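PDB 3NCO: endoglucanase FnCel5A, which probably hydrolyses the beta-1,4-glucosidic bonds of cellulose and related glucans, as a glycosyl hydrolase family 5 (TIM-barrel) endoglucanase. Local coordinates for residues Asp82-Lys85 with His86-Val90; Leu30-Val34 with Glu35-Gly39; Val40-Asp44 with Glu45-Ile49; Asp89-Lys93 with Asn94-Val98; Pro159-Leu162 with Gly163-Lys167. All coordinates share one frame; numbering follows the deposited sequence.

Interaction 1. Residues Asp82-Lys85 with His86-Val90; sequences DRVK and HVVDV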
loop_
_atom_site.group_PDB
_atom_site.type_symbol
_atom_site.label_atom_id
_atom_site.label_comp_id
_atom_site.label_asym_id
_atom_site.label_seq_id
_atom_site.Cartn_x
_atom_site.Cartn_y
_atom_site.Cartn_z
ATOM N N ASP A 82 19.259 6.680 5.689
ATOM C CA ASP A 82 20.215 5.586 5.463
ATOM C C ASP A 82 19.561 4.223 5.695
ATOM O O ASP A 82 19.789 3.279 4.942
ATOM C CB ASP A 82 21.437 5.754 6.349
ATOM C CG ASP A 82 22.335 6.874 5.871
ATOM O OD1 ASP A 82 22.107 7.392 4.750
ATOM O OD2 ASP A 82 23.289 7.202 6.613
ATOM N N ARG A 83 18.742 4.162 6.725
ATOM C CA ARG A 83 17.995 2.938 7.032
ATOM C C ARG A 83 17.062 2.545 5.883
ATOM O O ARG A 83 17.034 1.351 5.472
ATOM C CB ARG A 83 17.135 3.162 8.313
ATOM C CG ARG A 83 16.234 1.978 8.745
ATOM C CD ARG A 83 16.983 0.672 8.885
ATOM N NE ARG A 83 16.044 -0.396 9.184
ATOM C CZ ARG A 83 16.317 -1.690 9.058
ATOM N NH1 ARG A 83 17.535 -2.091 8.655
ATOM N NH2 ARG A 83 15.348 -2.590 9.346
ATOM N N VAL A 84 16.245 3.517 5.427
ATOM C CA VAL A 84 15.320 3.201 4.322
ATOM C C VAL A 84 16.110 2.748 3.061
ATOM O O VAL A 84 15.717 1.792 2.363
ATOM C CB VAL A 84 14.314 4.367 4.056
ATOM C CG1 VAL A 84 13.378 4.038 2.909
ATOM C CG2 VAL A 84 13.474 4.611 5.290
ATOM N N LYS A 85 17.201 3.451 2.778
ATOM C CA LYS A 85 18.046 3.088 1.617
ATOM C C LYS A 85 18.577 1.681 1.790
ATOM O O LYS A 85 18.648 0.904 0.822
ATOM C CB LYS A 85 19.224 4.040 1.425
ATOM C CG LYS A 85 18.839 5.358 0.817
ATOM C CD LYS A 85 19.918 6.422 0.915
ATOM C CE LYS A 85 20.940 6.359 -0.217
ATOM N NZ LYS A 85 21.762 7.630 -0.180
ATOM N N HIS A 86 19.001 1.354 3.003
ATOM C CA HIS A 86 19.455 -0.016 3.242
ATOM C C HIS A 86 18.350 -1.040 2.966
ATOM O O HIS A 86 18.549 -2.049 2.284
ATOM C CB HIS A 86 19.982 -0.196 4.656
ATOM C CG HIS A 86 20.220 -1.630 5.008
ATOM N ND1 HIS A 86 21.334 -2.329 4.572
ATOM C CD2 HIS A 86 19.446 -2.519 5.672
ATOM C CE1 HIS A 86 21.256 -3.582 5.006
ATOM N NE2 HIS A 86 20.116 -3.722 5.678
ATOM N N VAL A 87 17.139 -0.740 3.460
ATOM C CA VAL A 87 16.045 -1.693 3.324
ATOM C C VAL A 87 15.619 -1.849 1.845
ATOM O O VAL A 87 15.272 -2.939 1.374
ATOM C CB VAL A 87 14.862 -1.200 4.206
ATOM C CG1 VAL A 87 13.594 -1.845 3.831
ATOM C CG2 VAL A 87 15.186 -1.448 5.661
ATOM N N VAL A 88 15.560 -0.743 1.122
ATOM C CA VAL A 88 15.291 -0.815 -0.333
ATOM C C VAL A 88 16.364 -1.593 -1.066
ATOM O O VAL A 88 16.028 -2.425 -1.932
ATOM C CB VAL A 88 15.405 0.542 -0.951
ATOM C CG1 VAL A 88 15.247 0.449 -2.468
ATOM C CG2 VAL A 88 14.261 1.372 -0.408
ATOM N N ASP A 89 17.630 -1.354 -0.697
ATOM C CA ASP A 89 18.761 -2.055 -1.323
ATOM C C ASP A 89 18.619 -3.570 -1.185
ATOM O O ASP A 89 18.776 -4.321 -2.156
ATOM C CB ASP A 89 20.091 -1.641 -0.681
ATOM C CG ASP A 89 20.557 -0.260 -1.095
ATOM O OD1 ASP A 89 20.035 0.294 -2.079
ATOM O OD2 ASP A 89 21.497 0.236 -0.418
ATOM N N VAL A 90 18.332 -4.020 0.037
ATOM C CA VAL A 90 18.195 -5.447 0.280
ATOM C C VAL A 90 17.003 -6.025 -0.492
ATOM O O VAL A 90 17.064 -7.131 -1.009
ATOM C CB VAL A 90 18.028 -5.714 1.789
ATOM C CG1 VAL A 90 17.781 -7.180 2.038
ATOM C CG2 VAL A 90 19.249 -5.264 2.561
#
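The guanidinium of Arg83 lies flat over the side chain of Val87. The methyl CG2 of Val87 sits under its centre, with Arg83 CZ and Val87 CG2 3.6 Å apart. The His86 ring has Val90 CG2 over one face, displaced toward the rim. Arg83 NH1 comes up to the ring obliquely, 3.6 Å from His86 CD2, and the planes of the guanidinium and the ring are 20° apart. Both belong to helix 78-93, the helix of a beta-alpha-beta unit in the TIM barrel that joins strand 57-60 to strand 97-101. The Arg83 chain starts with CG anti to the backbone N (chi1 178°) and bends at chi2, which carries its end along the helix to Val87. The polar end is fixed from outside: NE forms a salt bridge with Glu35 and NH2 bonds to the carbonyl of Ile42. His86 NE2 in turn bonds to Asp44, so this helix face grips the loop ahead of helix 44-53 and the start of that helix. Val84, Val87 and Val88 are buried. Val84 and Val88 meet loosely, CG1 to CG2 at 4.3 Å, and both also touch Phe130 of helix 112-130. Four i to i+4 backbone bonds join residues 82-85 to 86-90. Of these the straightest is Val88 N to Val84 O, 2.8 Å long with an N-H...O angle of 173°.

Interaction 2. Residues Leu30-Val34 with Glu35-Gly39; sequences LEAPV and EGSWG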
loop_
_atom_site.group_PDB
_atom_site.type_symbol
_atom_site.label_atom_id
_atom_site.label_comp_id
_atom_site.label_asym_id
_atom_site.label_seq_id
_atom_site.Cartn_x
_atom_site.Cartn_y
_atom_site.Cartn_z
ATOM N N LEU A 30 8.436 0.441 9.614
ATOM C CA LEU A 30 8.937 1.800 9.437
ATOM C C LEU A 30 7.830 2.857 9.543
ATOM O O LEU A 30 8.177 4.057 9.514
ATOM C CB LEU A 30 9.622 1.978 8.084
ATOM C CG LEU A 30 11.027 1.346 8.091
ATOM C CD1 LEU A 30 11.461 0.976 6.633
ATOM C CD2 LEU A 30 12.083 2.253 8.820
ATOM N N GLU A 31 6.566 2.464 9.594
ATOM C CA GLU A 31 5.490 3.453 9.843
ATOM C C GLU A 31 5.125 3.570 11.327
ATOM O O GLU A 31 4.197 4.328 11.674
ATOM C CB GLU A 31 4.191 3.275 8.972
ATOM C CG GLU A 31 3.230 2.182 9.435
ATOM C CD GLU A 31 3.676 0.759 9.239
ATOM O OE1 GLU A 31 4.883 0.434 9.177
ATOM O OE2 GLU A 31 2.778 -0.115 9.171
ATOM N N ALA A 32 5.784 2.759 12.179
ATOM C CA ALA A 32 5.719 2.989 13.631
ATOM C C ALA A 32 6.410 4.297 13.956
ATOM O O ALA A 32 7.105 4.856 13.133
ATOM C CB ALA A 32 6.310 1.779 14.377
ATOM N N PRO A 33 6.190 4.867 15.153
ATOM C CA PRO A 33 6.925 6.113 15.417
ATOM C C PRO A 33 8.448 5.928 15.349
ATOM O O PRO A 33 9.192 6.836 14.938
ATOM C CB PRO A 33 6.511 6.473 16.855
ATOM C CG PRO A 33 5.183 5.757 17.063
ATOM C CD PRO A 33 5.289 4.476 16.252
ATOM N N VAL A 34 8.899 4.780 15.868
ATOM C CA VAL A 34 10.282 4.330 15.766
ATOM C C VAL A 34 10.209 2.849 15.340
ATOM O O VAL A 34 9.431 2.046 15.904
ATOM C CB VAL A 34 11.021 4.420 17.124
ATOM C CG1 VAL A 34 12.400 3.784 16.973
ATOM C CG2 VAL A 34 11.181 5.861 17.590
ATOM N N GLU A 35 11.012 2.466 14.334
ATOM C CA GLU A 35 10.899 1.071 13.848
ATOM C C GLU A 35 11.209 0.138 15.013
ATOM O O GLU A 35 12.249 0.249 15.689
ATOM C CB GLU A 35 11.848 0.794 12.700
ATOM C CG GLU A 35 11.564 -0.542 11.969
ATOM C CD GLU A 35 12.671 -0.942 10.993
ATOM O OE1 GLU A 35 13.603 -0.143 10.823
ATOM O OE2 GLU A 35 12.611 -2.067 10.428
ATOM N N GLY A 36 10.314 -0.832 15.199
ATOM C CA GLY A 36 10.457 -1.789 16.306
ATOM C C GLY A 36 9.481 -1.503 17.434
ATOM O O GLY A 36 9.157 -2.388 18.226
ATOM N N SER A 37 9.005 -0.265 17.526
ATOM C CA SER A 37 8.188 0.047 18.694
ATOM C C SER A 37 6.769 -0.580 18.690
ATOM O O SER A 37 6.074 -0.548 19.735
ATOM C CB SER A 37 8.149 1.564 18.904
ATOM O OG SER A 37 7.395 2.185 17.882
ATOM N N TRP A 38 6.361 -1.129 17.549
ATOM C CA TRP A 38 5.125 -1.863 17.438
ATOM C C TRP A 38 5.400 -3.351 17.375
ATOM O O TRP A 38 4.476 -4.136 17.157
ATOM C CB TRP A 38 4.332 -1.398 16.197
ATOM C CG TRP A 38 3.768 0.023 16.314
ATOM C CD1 TRP A 38 3.725 0.824 17.440
ATOM C CD2 TRP A 38 3.073 0.745 15.296
ATOM N NE1 TRP A 38 3.068 2.024 17.168
ATOM C CE2 TRP A 38 2.656 1.990 15.859
ATOM C CE3 TRP A 38 2.759 0.472 13.958
ATOM C CZ2 TRP A 38 1.956 2.957 15.117
ATOM C CZ3 TRP A 38 2.028 1.429 13.240
ATOM C CH2 TRP A 38 1.659 2.660 13.819
ATOM N N GLY A 39 6.647 -3.749 17.601
ATOM C CA GLY A 39 6.980 -5.168 17.685
ATOM C C GLY A 39 7.482 -5.791 16.387
ATOM O O GLY A 39 7.693 -7.009 16.330
#
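The indole of Trp38 lies across Ala32 and Pro33, which meet the same face. Ala32 CA makes a CH-pi contact, 3.7 Å from the centroid of the six-membered ring and almost on its normal. Ala32 CB sits 3.5 Å from Trp38 CD2. Pro33 CD is 3.4 Å from Trp38 NE1, and the proline crosses the indole at about a right angle. The chain folds back through a type II turn, Val34 to Ser37, overlapping a type I turn, Gly36 to Gly39. Val34 O takes two bonds from Ser37: one from N at 2.9 Å, one from OG at 2.8 Å. The hydroxyl lies in the carbonyl plane, on a lone pair, because chi1 of 70° turns OG back toward Val34. Glu35 crosses Leu30 at a slant, with its OE1 3.5 Å from Leu30 CD2. Glu35 OE2 hydrogen-bonds to the backbone N of Ile42. The whole loop follows barrel strand 22-25 and leads into helix 44-53.

Interaction 3. Residues Val40-Asp44 with Glu45-Ile49; sequences VYIED and EYFKI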
loop_
_atom_site.group_PDB
_atom_site.type_symbol
_atom_site.label_atom_id
_atom_site.label_comp_id
_atom_site.label_asym_id
_atom_site.label_seq_id
_atom_site.Cartn_x
_atom_site.Cartn_y
_atom_site.Cartn_z
ATOM N N VAL A 40 7.650 -4.972 15.362
ATOM C CA VAL A 40 8.182 -5.469 14.091
ATOM C C VAL A 40 9.417 -4.693 13.702
ATOM O O VAL A 40 9.455 -3.455 13.780
ATOM C CB VAL A 40 7.159 -5.358 12.978
ATOM C CG1 VAL A 40 7.701 -6.018 11.707
ATOM C CG2 VAL A 40 5.853 -6.041 13.385
ATOM N N TYR A 41 10.459 -5.416 13.282
ATOM C CA TYR A 41 11.685 -4.733 12.884
ATOM C C TYR A 41 12.134 -5.496 11.658
ATOM O O TYR A 41 12.242 -6.737 11.719
ATOM C CB TYR A 41 12.759 -4.804 13.985
ATOM C CG TYR A 41 14.032 -4.116 13.540
ATOM C CD1 TYR A 41 14.110 -2.739 13.581
ATOM C CD2 TYR A 41 15.132 -4.854 13.043
ATOM C CE1 TYR A 41 15.258 -2.056 13.141
ATOM C CE2 TYR A 41 16.278 -4.183 12.563
ATOM C CZ TYR A 41 16.313 -2.790 12.622
ATOM O OH TYR A 41 17.436 -2.097 12.198
ATOM N N ILE A 42 12.393 -4.786 10.560
ATOM C CA ILE A 42 12.689 -5.469 9.283
ATOM C C ILE A 42 14.087 -6.101 9.265
ATOM O O ILE A 42 15.098 -5.419 9.339
ATOM C CB ILE A 42 12.473 -4.529 8.065
ATOM C CG1 ILE A 42 11.033 -3.943 8.104
ATOM C CG2 ILE A 42 12.783 -5.310 6.737
ATOM C CD1 ILE A 42 10.759 -2.859 7.131
ATOM N N GLU A 43 14.098 -7.415 9.173
ATOM C CA GLU A 43 15.330 -8.185 9.053
ATOM C C GLU A 43 15.658 -8.333 7.589
ATOM O O GLU A 43 14.769 -8.503 6.758
ATOM C CB GLU A 43 15.176 -9.589 9.744
ATOM C CG GLU A 43 14.854 -9.476 11.277
ATOM C CD GLU A 43 14.601 -10.855 12.038
ATOM O OE1 GLU A 43 15.066 -11.936 11.518
ATOM O OE2 GLU A 43 13.981 -10.877 13.196
ATOM N N ASP A 44 16.956 -8.293 7.254
ATOM C CA ASP A 44 17.335 -8.443 5.841
ATOM C C ASP A 44 16.822 -9.759 5.297
ATOM O O ASP A 44 16.475 -9.850 4.101
ATOM C CB ASP A 44 18.870 -8.451 5.728
ATOM C CG ASP A 44 19.488 -7.067 5.912
ATOM O OD1 ASP A 44 18.748 -6.089 6.193
ATOM O OD2 ASP A 44 20.760 -6.989 5.770
ATOM N N GLU A 45 16.813 -10.800 6.135
ATOM C CA GLU A 45 16.373 -12.156 5.689
ATOM C C GLU A 45 14.906 -12.154 5.229
ATOM O O GLU A 45 14.504 -12.986 4.450
ATOM C CB GLU A 45 16.559 -13.234 6.772
ATOM C CG GLU A 45 15.566 -13.016 7.954
ATOM C CD GLU A 45 15.775 -13.908 9.175
ATOM O OE1 GLU A 45 15.033 -14.933 9.329
ATOM O OE2 GLU A 45 16.694 -13.586 10.003
ATOM N N TYR A 46 14.100 -11.207 5.719
ATOM C CA TYR A 46 12.682 -11.184 5.353
ATOM C C TYR A 46 12.493 -11.107 3.846
ATOM O O TYR A 46 11.560 -11.725 3.296
ATOM C CB TYR A 46 11.982 -9.984 5.977
ATOM C CG TYR A 46 11.716 -10.091 7.483
ATOM C CD1 TYR A 46 11.956 -11.279 8.181
ATOM C CD2 TYR A 46 11.143 -9.025 8.155
ATOM C CE1 TYR A 46 11.682 -11.366 9.571
ATOM C CE2 TYR A 46 10.847 -9.095 9.510
ATOM C CZ TYR A 46 11.086 -10.270 10.199
ATOM O OH TYR A 46 10.801 -10.327 11.561
ATOM N N PHE A 47 13.365 -10.343 3.197
ATOM C CA PHE A 47 13.196 -10.168 1.713
ATOM C C PHE A 47 13.542 -11.431 0.916
ATOM O O PHE A 47 12.877 -11.739 -0.112
ATOM C CB PHE A 47 13.931 -8.928 1.225
ATOM C CG PHE A 47 13.446 -7.683 1.869
ATOM C CD1 PHE A 47 12.161 -7.211 1.612
ATOM C CD2 PHE A 47 14.251 -6.983 2.750
ATOM C CE1 PHE A 47 11.670 -6.036 2.243
ATOM C CE2 PHE A 47 13.788 -5.823 3.397
ATOM C CZ PHE A 47 12.508 -5.342 3.125
ATOM N N LYS A 48 14.539 -12.179 1.386
ATOM C CA LYS A 48 14.880 -13.454 0.778
ATOM C C LYS A 48 13.717 -14.424 0.990
ATOM O O LYS A 48 13.343 -15.140 0.081
ATOM C CB LYS A 48 16.192 -14.017 1.384
ATOM C CG LYS A 48 16.540 -15.420 0.907
ATOM C CD LYS A 48 17.805 -15.916 1.592
ATOM C CE LYS A 48 18.042 -17.402 1.232
ATOM N NZ LYS A 48 19.290 -18.005 1.786
ATOM N N ILE A 49 13.126 -14.393 2.184
ATOM C CA ILE A 49 11.947 -15.235 2.523
ATOM C C ILE A 49 10.734 -14.925 1.650
ATOM O O ILE A 49 10.076 -15.801 1.092
ATOM C CB ILE A 49 11.659 -15.075 4.024
ATOM C CG1 ILE A 49 12.779 -15.766 4.819
ATOM C CG2 ILE A 49 10.309 -15.630 4.443
ATOM C CD1 ILE A 49 12.871 -15.344 6.270
HETATM O O HOH W 1 9.886 -8.405 13.364
#
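Residues 40-43 run extended, and the chain then turns into helix 44-53. Tyr46 N bonds to Glu43 O at 3.0 Å, and Phe47 N to Asp44 O at a longer 3.3 Å. Both donors stand well above the plane of the carbonyl they meet. The Tyr46 ring packs under Glu43. Glu43 CB makes a CH-pi contact 3.9 Å from the ring centroid, and Glu43 N lies over the same ring toward the rim. Glu43 CG lies beside the backbone N (chi1 -60°) and the chain runs on extended, which carries the carboxylate along the tyrosine ring toward OH. The carboxylate is turned 20° from the ring plane. This is the first turn of the first helix after strand 22-25 in the TIM barrel, and its side chains pack against helix 78-93. Phe47 touches Val87, Val90 and Ala91 there; Ile42 CG2 meets it at 3.5 Å from Phe47 CE2. A water sits in the plane of the Tyr46 ring, at its edge. It is 2.8 Å from Tyr46 OH and accepts a bond from Tyr41 N at 3.0 Å. Glu43 and Glu45 lie side by side, pointing the same way, with carboxylate planes 75° apart. Glu43 OE1 and Glu45 OE2 are 2.8 Å apart, close enough that one of them may carry a proton.

Interaction 4. Residues Asp89-Lys93 with Asn94-Val98; sequences DVALK and NDLVV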
loop_
_atom_site.group_PDB
_atom_site.type_symbol
_atom_site.label_atom_id
_atom_site.label_comp_id
_atom_site.label_asym_id
_atom_site.label_seq_id
_atom_site.Cartn_x
_atom_site.Cartn_y
_atom_site.Cartn_z
ATOM N N ASP A 89 17.630 -1.354 -0.697
ATOM C CA ASP A 89 18.761 -2.055 -1.323
ATOM C C ASP A 89 18.619 -3.570 -1.185
ATOM O O ASP A 89 18.776 -4.321 -2.156
ATOM C CB ASP A 89 20.091 -1.641 -0.681
ATOM C CG ASP A 89 20.557 -0.260 -1.095
ATOM O OD1 ASP A 89 20.035 0.294 -2.079
ATOM O OD2 ASP A 89 21.497 0.236 -0.418
ATOM N N VAL A 90 18.332 -4.020 0.037
ATOM C CA VAL A 90 18.195 -5.447 0.280
ATOM C C VAL A 90 17.003 -6.025 -0.492
ATOM O O VAL A 90 17.064 -7.131 -1.009
ATOM C CB VAL A 90 18.028 -5.714 1.789
ATOM C CG1 VAL A 90 17.781 -7.180 2.038
ATOM C CG2 VAL A 90 19.249 -5.264 2.561
ATOM N N ALA A 91 15.891 -5.303 -0.552
ATOM C CA ALA A 91 14.767 -5.913 -1.269
ATOM C C ALA A 91 15.054 -6.021 -2.775
ATOM O O ALA A 91 14.735 -7.018 -3.392
ATOM C CB ALA A 91 13.496 -5.074 -1.036
ATOM N N LEU A 92 15.717 -5.011 -3.337
ATOM C CA LEU A 92 16.098 -5.033 -4.766
ATOM C C LEU A 92 17.143 -6.107 -5.005
ATOM O O LEU A 92 17.182 -6.738 -6.077
ATOM C CB LEU A 92 16.616 -3.665 -5.205
ATOM C CG LEU A 92 15.643 -2.521 -5.325
ATOM C CD1 LEU A 92 16.445 -1.257 -5.638
ATOM C CD2 LEU A 92 14.581 -2.848 -6.414
ATOM N N LYS A 93 17.978 -6.334 -4.000
ATOM C CA LYS A 93 18.975 -7.368 -4.109
ATOM C C LYS A 93 18.314 -8.740 -4.271
ATOM O O LYS A 93 18.845 -9.608 -4.934
ATOM C CB LYS A 93 19.923 -7.347 -2.880
ATOM C CG LYS A 93 20.795 -8.589 -2.733
ATOM C CD LYS A 93 21.572 -8.579 -1.387
ATOM C CE LYS A 93 22.652 -9.687 -1.365
ATOM N NZ LYS A 93 23.395 -9.672 -0.055
ATOM N N ASN A 94 17.130 -8.895 -3.658
ATOM C CA ASN A 94 16.389 -10.158 -3.705
ATOM C C ASN A 94 15.341 -10.128 -4.823
ATOM O O ASN A 94 14.374 -10.915 -4.813
ATOM C CB ASN A 94 15.707 -10.395 -2.349
ATOM C CG ASN A 94 16.672 -10.895 -1.325
ATOM O OD1 ASN A 94 17.009 -12.079 -1.302
ATOM N ND2 ASN A 94 17.164 -9.974 -0.479
ATOM N N ASP A 95 15.557 -9.253 -5.804
ATOM C CA ASP A 95 14.756 -9.254 -7.046
ATOM C C ASP A 95 13.253 -9.043 -6.788
ATOM O O ASP A 95 12.388 -9.613 -7.484
ATOM C CB ASP A 95 14.992 -10.529 -7.841
ATOM C CG ASP A 95 16.395 -10.599 -8.423
ATOM O OD1 ASP A 95 17.051 -9.548 -8.581
ATOM O OD2 ASP A 95 16.835 -11.721 -8.744
ATOM N N LEU A 96 12.943 -8.192 -5.818
ATOM C CA LEU A 96 11.546 -7.767 -5.602
ATOM C C LEU A 96 11.361 -6.399 -6.202
ATOM O O LEU A 96 12.286 -5.589 -6.140
ATOM C CB LEU A 96 11.260 -7.686 -4.096
ATOM C CG LEU A 96 11.283 -9.054 -3.396
ATOM C CD1 LEU A 96 11.363 -8.893 -1.835
ATOM C CD2 LEU A 96 10.052 -9.895 -3.748
ATOM N N VAL A 97 10.144 -6.104 -6.738
ATOM C CA VAL A 97 9.776 -4.732 -7.049
ATOM C C VAL A 97 9.468 -4.121 -5.685
ATOM O O VAL A 97 8.949 -4.832 -4.785
ATOM C CB VAL A 97 8.557 -4.727 -7.992
ATOM C CG1 VAL A 97 7.870 -3.366 -8.033
ATOM C CG2 VAL A 97 9.060 -5.067 -9.400
ATOM N N VAL A 98 9.815 -2.836 -5.508
ATOM C CA VAL A 98 9.689 -2.252 -4.180
ATOM C C VAL A 98 8.877 -0.971 -4.314
ATOM O O VAL A 98 9.183 -0.152 -5.215
ATOM C CB VAL A 98 11.074 -1.921 -3.585
ATOM C CG1 VAL A 98 10.904 -1.316 -2.202
ATOM C CG2 VAL A 98 11.959 -3.204 -3.596
#
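Hydrogen bonds to the carbonyls of Val90, Ala91 and Leu92 finish the helix. Asn94 grips Val90 O twice: its side-chain ND2 at 2.9 Å and its own backbone N at 3.2 Å, arriving from opposite faces of the carbonyl plane. With CG beside the backbone N (chi1 -78°), the side chain folds back along the helix and lies alongside Val90. A lysine in its place would probably lose the side-chain bond to Val90 O, leaving that carbonyl with the backbone N of the same position as its remaining partner here. Leu96 N bonds to Ala91 O at 3.2 Å, and Asp95 N to Leu92 O at 3.0 Å. Together these two bonds make a Schellman motif, with Asp95 at positive phi as the C-prime residue. It closes helix 78-93 and turns the chain into strand 97-101, the second strand of a beta-alpha-beta unit of the TIM barrel. The apolar contacts then bring strand and helix together. Val98 points back at the helix, and its CG2 lies 3.5 Å from Ala91 CB and 3.9 Å from Leu92 CD2. Val58 of strand 57-60 touches both Ala91 and Val98. Leu92 CD2 also rests against a polar atom, Leu96 O, at 3.6 Å.

Interaction 5. Residues Pro159-Leu162 with Gly163-Lys167; sequences PKVL and GEIRK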
loop_
_atom_site.group_PDB
_atom_site.type_symbol
_atom_site.label_atom_id
_atom_site.label_comp_id
_atom_site.label_asym_id
_atom_site.label_seq_id
_atom_site.Cartn_x
_atom_site.Cartn_y
_atom_site.Cartn_z
ATOM N N PRO A 159 -0.617 16.599 -6.921
ATOM C CA PRO A 159 0.165 17.086 -8.078
ATOM C C PRO A 159 1.321 17.976 -7.685
ATOM O O PRO A 159 2.306 17.985 -8.431
ATOM C CB PRO A 159 -0.874 17.851 -8.933
ATOM C CG PRO A 159 -2.227 17.252 -8.498
ATOM C CD PRO A 159 -2.014 17.095 -6.992
ATOM N N LYS A 160 1.240 18.706 -6.558
ATOM C CA LYS A 160 2.403 19.508 -6.153
ATOM C C LYS A 160 3.544 18.587 -5.763
ATOM O O LYS A 160 4.724 18.810 -6.141
ATOM C CB LYS A 160 2.041 20.409 -4.993
ATOM C CG LYS A 160 0.924 21.392 -5.383
ATOM C CD LYS A 160 0.556 22.293 -4.226
ATOM C CE LYS A 160 -0.603 23.209 -4.640
ATOM N NZ LYS A 160 -1.162 23.923 -3.456
ATOM N N VAL A 161 3.186 17.494 -5.072
ATOM C CA VAL A 161 4.229 16.554 -4.659
ATOM C C VAL A 161 4.829 15.924 -5.918
ATOM O O VAL A 161 6.058 15.845 -6.067
ATOM C CB VAL A 161 3.681 15.471 -3.706
ATOM C CG1 VAL A 161 4.833 14.582 -3.340
ATOM C CG2 VAL A 161 3.141 16.132 -2.451
ATOM N N LEU A 162 3.941 15.477 -6.814
ATOM C CA LEU A 162 4.362 14.832 -8.072
ATOM C C LEU A 162 5.316 15.737 -8.869
ATOM O O LEU A 162 6.342 15.266 -9.386
ATOM C CB LEU A 162 3.146 14.515 -8.933
ATOM C CG LEU A 162 3.400 13.727 -10.234
ATOM C CD1 LEU A 162 4.109 12.388 -9.935
ATOM C CD2 LEU A 162 2.056 13.508 -10.909
ATOM N N GLY A 163 5.004 17.038 -8.913
ATOM C CA GLY A 163 5.881 18.025 -9.557
ATOM C C GLY A 163 7.303 17.997 -9.019
ATOM O O GLY A 163 8.301 18.016 -9.804
ATOM N N GLU A 164 7.444 17.936 -7.690
ATOM C CA GLU A 164 8.782 17.877 -7.092
ATOM C C GLU A 164 9.452 16.535 -7.372
ATOM O O GLU A 164 10.651 16.470 -7.658
ATOM C CB GLU A 164 8.706 18.115 -5.586
ATOM C CG GLU A 164 8.443 19.599 -5.269
ATOM C CD GLU A 164 9.591 20.495 -5.710
ATOM O OE1 GLU A 164 10.757 20.051 -5.745
ATOM O OE2 GLU A 164 9.316 21.662 -6.026
ATOM N N ILE A 165 8.688 15.452 -7.296
ATOM C CA ILE A 165 9.263 14.152 -7.656
ATOM C C ILE A 165 9.796 14.158 -9.088
ATOM O O ILE A 165 10.917 13.660 -9.354
ATOM C CB ILE A 165 8.210 13.012 -7.478
ATOM C CG1 ILE A 165 7.865 12.821 -5.979
ATOM C CG2 ILE A 165 8.672 11.680 -8.160
ATOM C CD1 ILE A 165 6.654 11.877 -5.698
ATOM N N ARG A 166 8.994 14.689 -10.008
ATOM C CA ARG A 166 9.320 14.618 -11.438
ATOM C C ARG A 166 10.564 15.416 -11.837
ATOM O O ARG A 166 11.123 15.164 -12.906
ATOM C CB ARG A 166 8.086 14.995 -12.274
ATOM C CG ARG A 166 7.039 13.932 -12.234
ATOM C CD ARG A 166 7.229 12.930 -13.302
ATOM N NE ARG A 166 6.225 11.854 -13.219
ATOM C CZ ARG A 166 6.440 10.629 -12.753
ATOM N NH1 ARG A 166 7.606 10.234 -12.292
ATOM N NH2 ARG A 166 5.434 9.793 -12.755
ATOM N N LYS A 167 10.985 16.354 -10.984
ATOM C CA LYS A 167 12.160 17.183 -11.252
ATOM C C LYS A 167 13.422 16.302 -11.336
ATOM O O LYS A 167 14.294 16.531 -12.171
ATOM C CB LYS A 167 12.339 18.264 -10.171
ATOM C CG LYS A 167 11.394 19.434 -10.336
ATOM C CD LYS A 167 11.656 20.510 -9.315
ATOM C CE LYS A 167 10.654 21.637 -9.462
ATOM N NZ LYS A 167 10.915 22.645 -8.384
#
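Residues 159-167 form the C-terminal part of helix 151-168, whose i to i+4 bonds include Arg166 N to Leu162 O at 2.8 Å. The helix links strands 137-140 and 174-177 in a beta-alpha-beta unit of the TIM barrel. Pro159 has no N-H to give to the turn before it, and the helix is kinked there. Leu162 lies obliquely against Arg166, with Leu162 CD1 over one face of the guanidinium, toward the rim, 3.9 Å from Arg166 NE. The arginine chain bends at chi2 (-89°), which brings its flat end over Leu162. Asp195 holds NE in a salt bridge, and NH1 bonds to the carbonyls of Asn169 and Arg172. An alanine in place of Arg166 is likely to leave Asp195 without its charged mate and one side of Leu162 less well packed. Val161 and Ile165 meet on the buried side, CG1 to CD1 at 4.0 Å, and both touch Trp123 of helix 112-130. Glu164 also forms a salt bridge with Lys124 of that helix. Its OE2 is met on the syn side by Lys167 NZ at 3.0 Å.

From the N terminus, interaction 2 comes first and folds the loop after strand 22-25 back on itself. Interaction 3 follows and leads that loop into helix 44-53. Interaction 1 lies further along; its Arg83 and His86 tie helix 78-93 to both, by a salt bridge to interaction 2 and hydrogen bonds to interaction 3. Glu35 also joins interaction 2 directly to interaction 3 through Ile42 N. Interaction 4 overlaps interaction 1 at Asp89 and Val90, ends the same helix and packs against Phe47 and Lys48 of interaction 3. Interaction 5 stands apart on helix 151-168, its nearest atoms about 12 Å from those of interaction 4. All five contacts are local and follow in series, apart from that overlap.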